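Local coordinates for B12-binding domain-containing protein (Kitasatospora setae, PDB 6WTE) that binds cobalamin and a [4Fe-4S] cluster and acts as a methyltransferase of the radical S-adenosylmethionine family that uses non-radical catalysis, at residues A[66-71]-A[113-118]; A[108-113]-A[233-238]. All coordinates share one frame; numbering follows the deposited sequence.

Overall arrangement
Both contacts are buried, and they share Phe113 and the helix 112-119, yet they do different jobs. Interaction 1 lies wholly within the B12-binding domain: sparse methyl contacts set the helix 112-119 beside the loop after strand 63-67, which holds cobalamin. Interaction 2 runs from the 108-113 turn of that same domain to the cluster-binding segment 233-238 of the radical SAM core, so apolar packing is joined there by iron-sulfur coordination and buried charge. Their centres are 11 Å apart and they touch: Val68 O probably accepts from Phe108 N at 3.0 Å.

Interaction 1. Residues A[66-71]-A[113-118]; sequences VTVRNT and FALVEY
Leu115 carries this contact from the helix side, meeting Val68 and Thr71 through a single methyl, CD1. The apolar touches are light: CG1 of Val68 lies 4.5 Å from CD1 of Leu115, and CG2 of Thr71 lies 4.4 Å from the same methyl. Leu115 reaches that spot because its side chain is extended beyond CG, with CD1 anti to CA (chi2 -177°). No hydrogen bond crosses between the segments, which bury just 69 Å² together.

The polar chemistry belongs to the end of strand 63-67 and the loop after it. Arg69 NH2 donates to Asn70 OD1 at 3.0 Å, meeting a lone pair in the carbonyl plane with a C=O...N angle of 133°; the amide meets the guanidinium edge-on, which probably limits rotation of both groups. Cobalamin is hydrogen-bonded to Thr67 OG1, at the strand end, and to Asn70 ND2 and Thr71 N in the loop, so the apolar touches lie directly behind a cofactor-binding loop.

In the fold, this loop leaves the end of strand 63-67, a parallel strand of the B12-binding domain, while Phe108 from helix 106-109 packs against both Val68 and Leu115, and helix 83-96 borders Val68, Thr71 and Tyr118.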
loop_
_atom_site.group_PDB
_atom_site.type_symbol
_atom_site.label_atom_id
_atom_site.label_comp_id
_atom_site.label_asym_id
_atom_site.label_seq_id
_atom_site.Cartn_x
_atom_site.Cartn_y
_atom_site.Cartn_z
ATOM N N VAL A 66 -8.061 -12.097 -9.079
ATOM C CA VAL A 66 -6.680 -11.640 -9.221
ATOM C C VAL A 66 -6.479 -10.436 -8.312
ATOM O O VAL A 66 -7.190 -9.431 -8.442
ATOM C CB VAL A 66 -6.341 -11.283 -10.676
ATOM C CG1 VAL A 66 -4.879 -10.892 -10.786
ATOM C CG2 VAL A 66 -6.647 -12.463 -11.610
ATOM N N THR A 67 -5.504 -10.523 -7.401
ATOM C CA THR A 67 -5.217 -9.401 -6.508
ATOM C C THR A 67 -4.172 -8.489 -7.147
ATOM O O THR A 67 -3.094 -8.945 -7.542
ATOM C CB THR A 67 -4.769 -9.898 -5.127
ATOM O OG1 THR A 67 -4.495 -8.778 -4.274
ATOM C CG2 THR A 67 -3.535 -10.800 -5.212
ATOM N N VAL A 68 -4.498 -7.209 -7.274
ATOM C CA VAL A 68 -3.603 -6.231 -7.878
ATOM C C VAL A 68 -3.234 -5.247 -6.775
ATOM O O VAL A 68 -3.978 -4.304 -6.478
ATOM C CB VAL A 68 -4.241 -5.553 -9.096
ATOM C CG1 VAL A 68 -3.424 -4.335 -9.564
ATOM C CG2 VAL A 68 -4.344 -6.569 -10.217
ATOM N N ARG A 69 -2.096 -5.503 -6.133
ATOM C CA ARG A 69 -1.695 -4.740 -4.957
ATOM C C ARG A 69 -1.097 -3.389 -5.328
ATOM O O ARG A 69 -1.391 -2.378 -4.679
ATOM C CB ARG A 69 -0.694 -5.551 -4.137
ATOM C CG ARG A 69 -0.297 -4.928 -2.802
ATOM C CD ARG A 69 0.905 -5.684 -2.258
ATOM N NE ARG A 69 1.192 -5.384 -0.855
ATOM C CZ ARG A 69 1.882 -4.330 -0.440
ATOM N NH1 ARG A 69 2.086 -4.159 0.858
ATOM N NH2 ARG A 69 2.370 -3.457 -1.313
ATOM N N ASN A 70 -0.220 -3.364 -6.329
ATOM C CA ASN A 70 0.503 -2.165 -6.729
ATOM C C ASN A 70 0.196 -1.851 -8.186
ATOM O O ASN A 70 0.244 -2.744 -9.037
ATOM C CB ASN A 70 2.017 -2.339 -6.554
ATOM C CG ASN A 70 2.386 -3.023 -5.244
ATOM O OD1 ASN A 70 1.841 -2.711 -4.188
ATOM N ND2 ASN A 70 3.320 -3.963 -5.316
ATOM N N THR A 71 -0.128 -0.590 -8.471
ATOM C CA THR A 71 -0.265 -0.175 -9.864
ATOM C C THR A 71 1.083 0.160 -10.484
ATOM O O THR A 71 1.288 -0.065 -11.680
ATOM C CB THR A 71 -1.179 1.045 -9.968
ATOM O OG1 THR A 71 -0.661 2.098 -9.139
ATOM C CG2 THR A 71 -2.581 0.697 -9.516
ATOM N N PHE A 113 -12.351 1.017 -12.070
ATOM C CA PHE A 113 -13.078 0.992 -13.336
ATOM C C PHE A 113 -12.116 0.973 -14.517
ATOM O O PHE A 113 -12.315 0.218 -15.475
ATOM C CB PHE A 113 -14.018 2.201 -13.442
ATOM C CG PHE A 113 -15.170 2.170 -12.478
ATOM C CD1 PHE A 113 -14.992 2.526 -11.153
ATOM C CD2 PHE A 113 -16.435 1.798 -12.902
ATOM C CE1 PHE A 113 -16.059 2.511 -10.264
ATOM C CE2 PHE A 113 -17.504 1.782 -12.020
ATOM C CZ PHE A 113 -17.314 2.138 -10.701
ATOM N N ALA A 114 -11.077 1.811 -14.469
ATOM C CA ALA A 114 -10.075 1.809 -15.528
ATOM C C ALA A 114 -9.421 0.443 -15.656
ATOM O O ALA A 114 -9.172 -0.033 -16.766
ATOM C CB ALA A 114 -9.017 2.880 -15.261
ATOM N N LEU A 115 -9.133 -0.205 -14.527
ATOM C CA LEU A 115 -8.422 -1.472 -14.589
ATOM C C LEU A 115 -9.329 -2.609 -15.044
ATOM O O LEU A 115 -8.877 -3.500 -15.770
ATOM C CB LEU A 115 -7.783 -1.782 -13.234
ATOM C CG LEU A 115 -6.575 -0.887 -12.954
ATOM C CD1 LEU A 115 -5.901 -1.264 -11.635
ATOM C CD2 LEU A 115 -5.584 -0.973 -14.107
ATOM N N VAL A 116 -10.604 -2.607 -14.635
ATOM C CA VAL A 116 -11.525 -3.609 -15.167
ATOM C C VAL A 116 -11.540 -3.541 -16.690
ATOM O O VAL A 116 -11.448 -4.565 -17.380
ATOM C CB VAL A 116 -12.940 -3.429 -14.587
ATOM C CG1 VAL A 116 -13.935 -4.224 -15.413
ATOM C CG2 VAL A 116 -13.009 -3.906 -13.143
ATOM N N GLU A 117 -11.615 -2.325 -17.239
ATOM C CA GLU A 117 -11.663 -2.176 -18.690
ATOM C C GLU A 117 -10.310 -2.470 -19.330
ATOM O O GLU A 117 -10.243 -3.123 -20.379
ATOM C CB GLU A 117 -12.157 -0.769 -19.050
ATOM C CG GLU A 117 -13.536 -0.450 -18.466
ATOM C CD GLU A 117 -14.157 0.810 -19.041
ATOM O OE1 GLU A 117 -13.533 1.433 -19.923
ATOM O OE2 GLU A 117 -15.262 1.189 -18.593
ATOM N N TYR A 118 -9.219 -2.007 -18.708
ATOM C CA TYR A 118 -7.881 -2.249 -19.247
ATOM C C TYR A 118 -7.551 -3.739 -19.263
ATOM O O TYR A 118 -7.021 -4.261 -20.250
ATOM C CB TYR A 118 -6.852 -1.480 -18.416
ATOM C CG TYR A 118 -5.400 -1.705 -18.779
ATOM C CD1 TYR A 118 -4.868 -1.211 -19.966
ATOM C CD2 TYR A 118 -4.548 -2.380 -17.914
ATOM C CE1 TYR A 118 -3.532 -1.397 -20.283
ATOM C CE2 TYR A 118 -3.206 -2.573 -18.223
ATOM C CZ TYR A 118 -2.707 -2.080 -19.403
ATOM O OH TYR A 118 -1.380 -2.273 -19.702
#

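Interaction 2. Residues A[108-113]-A[233-238]; sequences FSTMPF and HCVEPD. With SF4 (iron/sulfur cluster), chain C.
Thr110 and Val235 make the apolar touch between the two segments, their side chains crossing at a slant: CG2 of Thr110 sits 3.8 Å from CB of Val235, near both its methyls. With OG1 held between the backbone N and the carbonyl carbon (chi1 73°), the Thr110 hydroxyl bonds to Gly107 O while CG2 is left to meet the valine. The second approach is polar but indirect. Ser109 O and Asp238 OD2 stand 3.8 Å apart, and Lys126 NZ joins them, donating to the carbonyl and forming a salt bridge with the carboxylate. Phe184 N binds the other oxygen, OD1, so both carboxylate oxygens are engaged.

On the far side of the 233-238 segment, Cys234 SG coordinates iron FE4 of the cluster at 2.3 Å. With Cys227 and Cys231 it forms the radical SAM CxxxCxxC motif; Glu273 also binds the cluster. The same sulfur of Cys234 accepts a capping bond from Glu236 N, 3.5 Å away and nearly straight at 167°, which would probably draw some charge from the thiolate. Pro237 CG rests 3.6 Å from S3 of the cluster. The extended Glu236 side chain lies beside the cluster, its OE1 bonded to Ser272 OG and its OE2 to cobalamin.

Thus the turn between helices 106-109 and 112-119 of the B12-binding domain abuts helix 236-240 in the radical SAM core, with Phe414 touching both Thr110 and Val235.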
loop_
_atom_site.group_PDB
_atom_site.type_symbol
_atom_site.label_atom_id
_atom_site.label_comp_id
_atom_site.label_asym_id
_atom_site.label_seq_id
_atom_site.Cartn_x
_atom_site.Cartn_y
_atom_site.Cartn_z
ATOM N N PHE A 108 -5.449 -1.731 -7.009
ATOM C CA PHE A 108 -6.600 -1.865 -7.900
ATOM C C PHE A 108 -7.701 -0.866 -7.552
ATOM O O PHE A 108 -8.286 -0.230 -8.441
ATOM C CB PHE A 108 -7.120 -3.298 -7.815
ATOM C CG PHE A 108 -8.215 -3.615 -8.793
ATOM C CD1 PHE A 108 -7.906 -4.100 -10.054
ATOM C CD2 PHE A 108 -9.551 -3.462 -8.445
ATOM C CE1 PHE A 108 -8.912 -4.414 -10.955
ATOM C CE2 PHE A 108 -10.562 -3.772 -9.357
ATOM C CZ PHE A 108 -10.238 -4.247 -10.598
ATOM N N SER A 109 -7.977 -0.695 -6.259
ATOM C CA SER A 109 -9.058 0.170 -5.797
ATOM C C SER A 109 -8.779 1.657 -5.994
ATOM O O SER A 109 -9.699 2.465 -5.808
ATOM C CB SER A 109 -9.342 -0.109 -4.317
ATOM O OG SER A 109 -9.876 -1.415 -4.143
ATOM N N THR A 110 -7.555 2.047 -6.368
ATOM C CA THR A 110 -7.326 3.447 -6.705
ATOM C C THR A 110 -7.843 3.794 -8.095
ATOM O O THR A 110 -8.039 4.973 -8.398
ATOM C CB THR A 110 -5.841 3.802 -6.624
ATOM O OG1 THR A 110 -5.147 3.217 -7.729
ATOM C CG2 THR A 110 -5.221 3.293 -5.301
ATOM N N MET A 111 -8.068 2.801 -8.938
ATOM C CA MET A 111 -8.565 3.050 -10.283
ATOM C C MET A 111 -9.271 1.796 -10.788
ATOM O O MET A 111 -8.889 1.244 -11.828
ATOM C CB MET A 111 -7.409 3.445 -11.206
ATOM C CG MET A 111 -6.175 2.556 -11.004
ATOM S SD MET A 111 -4.775 2.947 -12.068
ATOM C CE MET A 111 -5.526 2.873 -13.698
ATOM N N PRO A 112 -10.313 1.330 -10.096
ATOM C CA PRO A 112 -10.845 -0.005 -10.411
ATOM C C PRO A 112 -11.643 -0.055 -11.695
ATOM O O PRO A 112 -11.632 -1.098 -12.356
ATOM C CB PRO A 112 -11.711 -0.333 -9.189
ATOM C CG PRO A 112 -12.184 1.013 -8.731
ATOM C CD PRO A 112 -11.048 1.965 -8.989
ATOM N N PHE A 113 -12.351 1.017 -12.070
ATOM C CA PHE A 113 -13.078 0.992 -13.336
ATOM C C PHE A 113 -12.116 0.973 -14.517
ATOM O O PHE A 113 -12.315 0.218 -15.475
ATOM C CB PHE A 113 -14.018 2.201 -13.442
ATOM C CG PHE A 113 -15.170 2.170 -12.478
ATOM C CD1 PHE A 113 -14.992 2.526 -11.153
ATOM C CD2 PHE A 113 -16.435 1.798 -12.902
ATOM C CE1 PHE A 113 -16.059 2.511 -10.264
ATOM C CE2 PHE A 113 -17.504 1.782 -12.020
ATOM C CZ PHE A 113 -17.314 2.138 -10.701
ATOM N N HIS A 233 -2.516 13.887 -0.508
ATOM C CA HIS A 233 -1.684 13.035 -1.348
ATOM C C HIS A 233 -2.103 11.574 -1.336
ATOM O O HIS A 233 -1.514 10.773 -2.068
ATOM C CB HIS A 233 -0.228 13.119 -0.882
ATOM C CG HIS A 233 0.016 12.447 0.436
ATOM N ND1 HIS A 233 -0.663 12.791 1.585
ATOM C CD2 HIS A 233 0.845 11.431 0.781
ATOM C CE1 HIS A 233 -0.247 12.034 2.585
ATOM N NE2 HIS A 233 0.666 11.199 2.124
ATOM N N CYS A 234 -3.092 11.202 -0.532
ATOM C CA CYS A 234 -3.240 9.823 -0.092
ATOM C C CYS A 234 -4.439 9.145 -0.737
ATOM O O CYS A 234 -5.553 9.675 -0.697
ATOM C CB CYS A 234 -3.377 9.760 1.426
ATOM S SG CYS A 234 -3.283 8.079 1.999
ATOM N N VAL A 235 -4.208 7.942 -1.275
ATOM C CA VAL A 235 -5.261 7.151 -1.913
ATOM C C VAL A 235 -6.090 6.334 -0.939
ATOM O O VAL A 235 -7.116 5.775 -1.343
ATOM C CB VAL A 235 -4.680 6.151 -2.929
ATOM C CG1 VAL A 235 -3.921 6.880 -4.033
ATOM C CG2 VAL A 235 -3.761 5.145 -2.215
ATOM N N GLU A 236 -5.683 6.235 0.326
ATOM C CA GLU A 236 -6.244 5.191 1.181
ATOM C C GLU A 236 -7.651 5.483 1.696
ATOM O O GLU A 236 -8.448 4.541 1.805
ATOM C CB GLU A 236 -5.291 4.898 2.352
ATOM C CG GLU A 236 -3.916 4.474 1.852
ATOM C CD GLU A 236 -3.058 3.793 2.888
ATOM O OE1 GLU A 236 -3.605 3.217 3.863
ATOM O OE2 GLU A 236 -1.820 3.827 2.712
ATOM N N PRO A 237 -8.016 6.723 2.049
ATOM C CA PRO A 237 -9.426 6.945 2.412
ATOM C C PRO A 237 -10.377 6.460 1.328
ATOM O O PRO A 237 -11.379 5.801 1.627
ATOM C CB PRO A 237 -9.499 8.459 2.630
ATOM C CG PRO A 237 -8.131 8.810 3.116
ATOM C CD PRO A 237 -7.195 7.918 2.335
ATOM N N ASP A 238 -10.069 6.729 0.065
ATOM C CA ASP A 238 -10.954 6.261 -0.993
ATOM C C ASP A 238 -10.786 4.770 -1.248
ATOM O O ASP A 238 -11.775 4.036 -1.355
ATOM C CB ASP A 238 -10.703 7.016 -2.287
ATOM C CG ASP A 238 -11.421 6.375 -3.447
ATOM O OD1 ASP A 238 -12.663 6.438 -3.453
ATOM O OD2 ASP A 238 -10.754 5.775 -4.313
HETATM FE FE1 SF4 C . -3.387 10.731 5.918
HETATM FE FE2 SF4 C . -4.950 8.526 6.408
HETATM FE FE3 SF4 C . -2.259 8.328 6.675
HETATM FE FE4 SF4 C . -3.342 8.600 4.214
HETATM S S1 SF4 C . -3.623 6.833 5.621
HETATM S S2 SF4 C . -1.537 9.717 5.030
HETATM S S3 SF4 C . -5.128 9.956 4.644
HETATM S S4 SF4 C . -3.647 9.666 7.907
#